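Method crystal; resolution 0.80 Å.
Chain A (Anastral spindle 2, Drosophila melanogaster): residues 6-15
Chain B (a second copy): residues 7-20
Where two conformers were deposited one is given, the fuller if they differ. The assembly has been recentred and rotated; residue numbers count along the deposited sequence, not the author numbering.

Chain A 6-15: SDLAALVSLV
Chain B, residues 7-20: DLAALVSLVESVRH

How do the two copies lie against each other before any side chain is considered? Residues 7-15 of chain A and 7-20 of chain B are α-helical, and both helices continue later in their chains. Backbone angles such as -63°/-50° at Leu B8 and -59°/-45° at Val B12 go with i to i+4 hydrogen bonds such as Val B12 N to Leu B8 O at 2.9 Å. The helix axes run in nearly the same direction, 13° apart, and approach to 10.4 Å. The CA atoms of Asp A7 and Leu B8 lie 7.5 Å apart, those of Leu A11 and Val B12 6.3 Å, and those of Val A15 and Val B15 7.2 Å. No hydrogen bond crosses between the stretches; apolar packing joins them, with 455 Å² buried over both sides. Leu A14 (99 Å²) and Leu A11 (81 Å²) give the most on chain A, Leu B8 (69 Å²) and Val B15 (59 Å²) on chain B.

What does the first turn of chain B offer? Asp B7 is out of reach, but Leu B8 points its CA-to-CB bond toward chain A, with chi1 -174° (t) and chi2 63° (p). CD2 of Leu B8 comes to 3.0 Å from CB of Asp A7, a very tight carbon-carbon approach, while CD1 of Leu B8 lies 3.6 Å from CD2 of Leu A11. Asp A7 (chi1 -45°, m) thus contributes aliphatic carbon here, and its carboxylate atom OD1 accepts a 3.0 Å hydrogen bond from OG of the preceding Ser A6. Ala B9 and Ala B10 make no contact with chain A.

Which residues form the socket for Leu A11? Leu B8, Leu B11, Val B12 and Val B15 surround this leucine, a knob whose CA-to-CB bond points toward chain B, with chi1 178° (t) and chi2 54° (p). Leu B11 leaves its backbone sideways, yet its end comes nearer, and CD2 reaches 3.7 Å from CD2 of Leu A11. Val B12 (chi1 177°, t), also sideways, sets CG2 4.1 Å from CD1 of Leu A11. Ser B13 and Leu B14 stay clear. Val B15 (chi1 176°, t), its CA-to-CB bond toward chain A, places CG2 4.0 Å from CD1 of Leu A11. Branched at CB, the valines offer methyls close to their own backbone, while the longer leucine spans the gap.

How does the last part of chain B receive Leu A14? Val B15 carries over from the first socket: its CG1 lies 3.5 Å from CD2 of Leu A14 and 4.0 Å from CG2 of Val A15. Leu A14 (chi1 171°, t; chi2 61°, p) starts sideways but brings its end among Val B12, Val B15, Glu B16 and Arg B19. Glu B16 (chi1 -68°, m; chi2 -167°, t) lays CG 3.9 Å from CD2 of Leu A14. Beyond Ser B17 and Val B18, Arg B19 extends with chi1 to chi3 all t, bringing CD 3.9 Å from CD1 of Leu A14, which also lies obliquely by the guanidinium. Its NE and NH2 are hydrogen-bonded elsewhere in the structure.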

ATOM      1  N   SER A   6      29.337   9.302  12.175  1.00 47.26           N
ATOM      2  CA  SER A   6      29.626  10.013  10.848  1.00 51.84           C
ATOM      3  C   SER A   6      29.047   9.132   9.743  1.00 40.09           C
ATOM      4  O   SER A   6      27.944   9.409   9.220  1.00 26.20           O
ATOM      5  CB  SER A   6      31.193  10.459  10.606  1.00 80.15           C
ATOM      6  OG  SER A   6      32.182   9.503  10.045  1.00 82.95           O
ATOM      7  N   ASP A   7      29.672   8.007   9.411  1.00 40.16           N
ATOM      8  CA  ASP A   7      28.961   6.984   8.552  1.00 35.81           C
ATOM      9  C   ASP A   7      27.639   6.442   9.212  1.00 20.98           C
ATOM     10  O   ASP A   7      26.562   6.203   8.477  1.00 14.48           O
ATOM     11  CB  ASP A   7      29.869   5.755   8.220  1.00 36.29           C
ATOM     12  CG  ASP A   7      31.267   6.054   7.797  1.00 55.69           C
ATOM     13  OD1 ASP A   7      31.957   6.930   8.441  1.00 63.20           O
ATOM     14  OD2 ASP A   7      31.700   5.279   6.837  1.00 76.32           O
ATOM     15  N   LEU A   8      27.804   6.248  10.564  1.00 20.76           N
ATOM     16  CA  LEU A   8      26.571   5.787  11.440  1.00 13.20           C
ATOM     17  C   LEU A   8      25.527   6.886  11.376  1.00  9.44           C
ATOM     18  O   LEU A   8      24.383   6.616  11.019  1.00  8.27           O
ATOM     19  CB  LEU A   8      27.067   5.439  12.712  1.00 17.88           C
ATOM     20  CG  LEU A   8      25.800   4.891  13.348  1.00 14.84           C
ATOM     21  CD1 LEU A   8      25.113   3.723  12.829  1.00 15.82           C
ATOM     22  CD2 LEU A   8      26.385   4.479  14.803  1.00 19.25           C
ATOM     23  N   ALA A   9      25.916   8.135  11.621  1.00  9.61           N
ATOM     24  CA  ALA A   9      24.951   9.213  11.538  1.00 10.23           C
ATOM     25  C   ALA A   9      24.259   9.316  10.174  1.00  9.13           C
ATOM     26  O   ALA A   9      23.054   9.535  10.099  1.00  9.02           O
ATOM     27  CB  ALA A   9      25.618  10.544  11.894  1.00 13.66           C
ATOM     28  N   ALA A  10      25.012   9.153   9.102  1.00  9.17           N
ATOM     29  CA  ALA A  10      24.415   9.254   7.768  1.00  9.39           C
ATOM     30  C   ALA A  10      23.406   8.105   7.546  1.00  7.69           C
ATOM     31  O   ALA A  10      22.362   8.287   6.910  1.00  8.16           O
ATOM     32  CB  ALA A  10      25.497   9.243   6.692  1.00 11.78           C
ATOM     33  N   LEU A  11      23.729   6.913   8.042  1.00  7.36           N
ATOM     34  CA  LEU A  11      22.808   5.788   7.930  1.00  6.63           C
ATOM     35  C   LEU A  11      21.533   6.017   8.758  1.00  5.98           C
ATOM     36  O   LEU A  11      20.429   5.710   8.305  1.00  6.22           O
ATOM     37  CB  LEU A  11      23.519   4.495   8.329  1.00  6.86           C
ATOM     38  CG  LEU A  11      22.663   3.230   8.315  1.00  7.21           C
ATOM     39  CD1 LEU A  11      21.957   3.015   6.973  1.00  8.10           C
ATOM     40  CD2 LEU A  11      23.530   2.046   8.697  1.00  9.23           C
ATOM     41  N   VAL A  12      21.687   6.556   9.971  1.00  6.08           N
ATOM     42  CA  VAL A  12      20.507   6.870  10.762  1.00  5.92           C
ATOM     43  C   VAL A  12      19.591   7.856  10.011  1.00  5.75           C
ATOM     44  O   VAL A  12      18.380   7.678   9.951  1.00  5.83           O
ATOM     45  CB  VAL A  12      20.888   7.418  12.166  1.00  6.42           C
ATOM     46  CG1 VAL A  12      19.641   7.797  12.952  1.00  6.53           C
ATOM     47  CG2 VAL A  12      21.697   6.364  12.952  1.00  7.75           C
ATOM     48  N   SER A  13      20.196   8.902   9.433  1.00  6.05           N
ATOM     49  CA  SER A  13      19.393   9.848   8.664  0.67  6.09           C
ATOM     50  C   SER A  13      18.660   9.173   7.501  1.00  5.82           C
ATOM     51  O   SER A  13      17.478   9.456   7.255  1.00  6.20           O
ATOM     52  CB  SER A  13      20.297  10.977   8.112  0.67  7.65           C
ATOM     53  OG  SER A  13      19.559  11.809   7.256  0.67  9.14           O
ATOM     54  N   LEU A  14      19.350   8.286   6.786  1.00  5.66           N
ATOM     55  CA  LEU A  14      18.727   7.560   5.689  1.00  5.48           C
ATOM     56  C   LEU A  14      17.528   6.728   6.178  1.00  5.07           C
ATOM     57  O   LEU A  14      16.464   6.726   5.565  1.00  5.47           O
ATOM     58  CB  LEU A  14      19.785   6.668   5.005  1.00  5.57           C
ATOM     59  CG  LEU A  14      19.230   5.683   3.984  1.00  6.16           C
ATOM     60  CD1 LEU A  14      18.526   6.344   2.815  1.00  8.17           C
ATOM     61  CD2 LEU A  14      20.370   4.789   3.473  1.00  6.67           C
ATOM     62  N   VAL A  15      17.712   5.998   7.290  1.00  4.96           N
ATOM     63  CA  VAL A  15      16.595   5.210   7.804  1.00  4.78           C
ATOM     64  C   VAL A  15      15.430   6.116   8.240  1.00  4.71           C
ATOM     65  O   VAL A  15      14.261   5.772   8.022  1.00  4.98           O
ATOM     66  CB  VAL A  15      17.054   4.256   8.923  1.00  5.23           C
ATOM     67  CG1 VAL A  15      15.868   3.513   9.518  1.00  5.90           C
ATOM     68  CG2 VAL A  15      18.076   3.244   8.377  1.00  5.80           C
TER
ATOM     69  N   ASP B   7      31.437  -3.457   5.732  1.00 40.16           N
ATOM     70  CA  ASP B   7      30.101  -3.953   6.241  1.00 35.81           C
ATOM     71  C   ASP B   7      29.021  -2.813   6.338  1.00 20.98           C
ATOM     72  O   ASP B   7      27.756  -3.047   6.016  1.00 14.48           O
ATOM     73  CB  ASP B   7      30.215  -4.625   7.648  1.00 36.29           C
ATOM     74  CG  ASP B   7      31.343  -5.580   7.842  1.00 55.69           C
ATOM     75  OD1 ASP B   7      32.522  -5.272   7.422  1.00 63.20           O
ATOM     76  OD2 ASP B   7      31.023  -6.633   8.547  1.00 76.32           O
ATOM     77  N   LEU B   8      29.574  -1.645   6.809  1.00 20.76           N
ATOM     78  CA  LEU B   8      28.682  -0.344   6.903  1.00 13.20           C
ATOM     79  C   LEU B   8      28.254   0.023   5.494  1.00  9.44           C
ATOM     80  O   LEU B   8      27.060   0.161   5.239  1.00  8.27           O
ATOM     81  CB  LEU B   8      29.415   0.618   7.626  1.00 17.88           C
ATOM     82  CG  LEU B   8      28.368   1.713   7.746  1.00 14.84           C
ATOM     83  CD1 LEU B   8      27.118   1.519   8.454  1.00 15.82           C
ATOM     84  CD2 LEU B   8      29.217   2.805   8.593  1.00 19.25           C
ATOM     85  N   ALA B   9      29.191   0.089   4.552  1.00  9.61           N
ATOM     86  CA  ALA B   9      28.813   0.405   3.189  1.00 10.23           C
ATOM     87  C   ALA B   9      27.780  -0.560   2.597  1.00  9.13           C
ATOM     88  O   ALA B   9      26.846  -0.139   1.923  1.00  9.02           O
ATOM     89  CB  ALA B   9      30.057   0.460   2.298  1.00 13.66           C
ATOM     90  N   ALA B  10      27.941  -1.846   2.851  1.00  9.17           N
ATOM     91  CA  ALA B  10      26.997  -2.822   2.302  1.00  9.39           C
ATOM     92  C   ALA B  10      25.595  -2.615   2.920  1.00  7.69           C
ATOM     93  O   ALA B  10      24.571  -2.772   2.245  1.00  8.16           O
ATOM     94  CB  ALA B  10      27.492  -4.245   2.544  1.00 11.78           C
ATOM     95  N   LEU B  11      25.545  -2.293   4.210  1.00  7.36           N
ATOM     96  CA  LEU B  11      24.268  -2.021   4.858  1.00  6.63           C
ATOM     97  C   LEU B  11      23.612  -0.747   4.302  1.00  5.98           C
ATOM     98  O   LEU B  11      22.401  -0.712   4.079  1.00  6.22           O
ATOM     99  CB  LEU B  11      24.460  -1.945   6.373  1.00  6.86           C
ATOM    100  CG  LEU B  11      23.214  -1.610   7.189  1.00  7.21           C
ATOM    101  CD1 LEU B  11      22.043  -2.550   6.885  1.00  8.10           C
ATOM    102  CD2 LEU B  11      23.577  -1.615   8.662  1.00  9.23           C
ATOM    103  N   VAL B  12      24.413   0.299   4.079  1.00  6.08           N
ATOM    104  CA  VAL B  12      23.858   1.501   3.477  1.00  5.92           C
ATOM    105  C   VAL B  12      23.236   1.187   2.102  1.00  5.75           C
ATOM    106  O   VAL B  12      22.135   1.625   1.788  1.00  5.83           O
ATOM    107  CB  VAL B  12      24.922   2.629   3.365  1.00  6.42           C
ATOM    108  CG1 VAL B  12      24.337   3.854   2.676  1.00  6.53           C
ATOM    109  CG2 VAL B  12      25.440   3.019   4.767  1.00  7.75           C
ATOM    110  N   SER B  13      23.964   0.414   1.286  1.00  6.05           N
ATOM    111  CA  SER B  13      23.412   0.037  -0.012  0.67  6.09           C
ATOM    112  C   SER B  13      22.092  -0.728   0.120  1.00  5.82           C
ATOM    113  O   SER B  13      21.140  -0.472  -0.632  1.00  6.20           O
ATOM    114  CB  SER B  13      24.433  -0.835  -0.783  0.67  7.65           C
ATOM    115  OG  SER B  13      23.855  -1.317  -1.968  0.67  9.14           O
ATOM    116  N   LEU B  14      22.028  -1.661   1.068  1.00  5.66           N
ATOM    117  CA  LEU B  14      20.802  -2.410   1.300  1.00  5.48           C
ATOM    118  C   LEU B  14      19.638  -1.476   1.679  1.00  5.07           C
ATOM    119  O   LEU B  14      18.530  -1.604   1.168  1.00  5.47           O
ATOM    120  CB  LEU B  14      21.052  -3.466   2.400  1.00  5.57           C
ATOM    121  CG  LEU B  14      19.801  -4.173   2.906  1.00  6.16           C
ATOM    122  CD1 LEU B  14      19.065  -4.955   1.836  1.00  8.17           C
ATOM    123  CD2 LEU B  14      20.183  -5.104   4.067  1.00  6.67           C
ATOM    124  N   VAL B  15      19.895  -0.535   2.602  1.00  4.96           N
ATOM    125  CA  VAL B  15      18.826   0.388   2.976  1.00  4.78           C
ATOM    126  C   VAL B  15      18.402   1.260   1.781  1.00  4.71           C
ATOM    127  O   VAL B  15      17.208   1.535   1.607  1.00  4.98           O
ATOM    128  CB  VAL B  15      19.219   1.224   4.209  1.00  5.23           C
ATOM    129  CG1 VAL B  15      18.142   2.250   4.530  1.00  5.90           C
ATOM    130  CG2 VAL B  15      19.440   0.310   5.426  1.00  5.80           C
ATOM    131  N   GLU B  16      19.358   1.676   0.943  1.00  4.94           N
ATOM    132  CA  GLU B  16      18.981   2.402  -0.263  1.00  5.13           C
ATOM    133  C   GLU B  16      18.079   1.548  -1.181  1.00  5.30           C
ATOM    134  O   GLU B  16      17.149   2.089  -1.796  1.00  5.51           O
ATOM    135  CB  GLU B  16      20.204   2.924  -1.032  1.00  5.40           C
ATOM    136  CG  GLU B  16      20.938   4.023  -0.265  1.00  5.73           C
ATOM    137  CD  GLU B  16      21.961   4.804  -1.091  1.00  6.09           C
ATOM    138  OE1 GLU B  16      21.907   4.756  -2.347  1.00  6.76           O
ATOM    139  OE2 GLU B  16      22.779   5.517  -0.476  1.00  7.30           O
ATOM    140  N   SER B  17      18.350   0.247  -1.277  1.00  5.47           N
ATOM    141  CA  SER B  17      17.465  -0.627  -2.056  1.00  5.81           C
ATOM    142  C   SER B  17      16.053  -0.677  -1.454  1.00  5.22           C
ATOM    143  O   SER B  17      15.056  -0.621  -2.186  1.00  5.75           O
ATOM    144  CB  SER B  17      18.040  -2.048  -2.155  1.00  6.94           C
ATOM    145  OG  SER B  17      19.228  -2.055  -2.892  1.00 11.20           O
ATOM    146  N   VAL B  18      15.977  -0.787  -0.127  1.00  5.16           N
ATOM    147  CA  VAL B  18      14.671  -0.746   0.539  1.00  5.00           C
ATOM    148  C   VAL B  18      13.942   0.569   0.199  1.00  4.67           C
ATOM    149  O   VAL B  18      12.734   0.575  -0.081  1.00  4.89           O
ATOM    150  CB  VAL B  18      14.837  -0.920   2.068  1.00  5.44           C
ATOM    151  CG1 VAL B  18      13.526  -0.639   2.819  1.00  6.39           C
ATOM    152  CG2 VAL B  18      15.339  -2.322   2.384  1.00  6.57           C
ATOM    153  N   ARG B  19      14.678   1.689   0.247  1.00  4.67           N
ATOM    154  CA  ARG B  19      14.065   2.986  -0.025  1.00  4.62           C
ATOM    155  C   ARG B  19      13.519   3.067  -1.464  1.00  4.56           C
ATOM    156  O   ARG B  19      12.414   3.574  -1.699  1.00  4.75           O
ATOM    157  CB  ARG B  19      15.106   4.096   0.227  1.00  4.80           C
ATOM    158  CG  ARG B  19      14.468   5.485   0.236  1.00  4.86           C
ATOM    159  CD  ARG B  19      15.531   6.576   0.286  1.00  5.56           C
ATOM    160  NE  ARG B  19      14.891   7.880   0.363  1.00  5.69           N
ATOM    161  CZ  ARG B  19      15.567   9.021   0.211  1.00  6.59           C
ATOM    162  NH1 ARG B  19      16.871   9.027  -0.054  1.00  7.75           N
ATOM    163  NH2 ARG B  19      14.907  10.172   0.345  1.00  7.72           N
ATOM    164  N   HIS B  20      14.323   2.583  -2.428  1.00  4.82           N
ATOM    165  CA  HIS B  20      13.919   2.555  -3.833  0.58  5.48           C
ATOM    166  C   HIS B  20      12.673   1.678  -4.026  1.00  4.82           C
ATOM    167  O   HIS B  20      11.702   2.093  -4.677  1.00  5.26           O
ATOM    168  CB  HIS B  20      15.100   2.006  -4.664  0.58  7.13           C
ATOM    169  CG  HIS B  20      14.719   1.494  -6.041  0.58  8.85           C
ATOM    170  ND1 HIS B  20      14.232   2.320  -7.016  0.58  9.96           N
ATOM    171  CD2 HIS B  20      14.746   0.238  -6.542  0.58  9.72           C
ATOM    172  CE1 HIS B  20      14.016   1.600  -8.095  0.58  9.81           C
ATOM    173  NE2 HIS B  20      14.302   0.324  -7.825  0.58 10.88           N
TER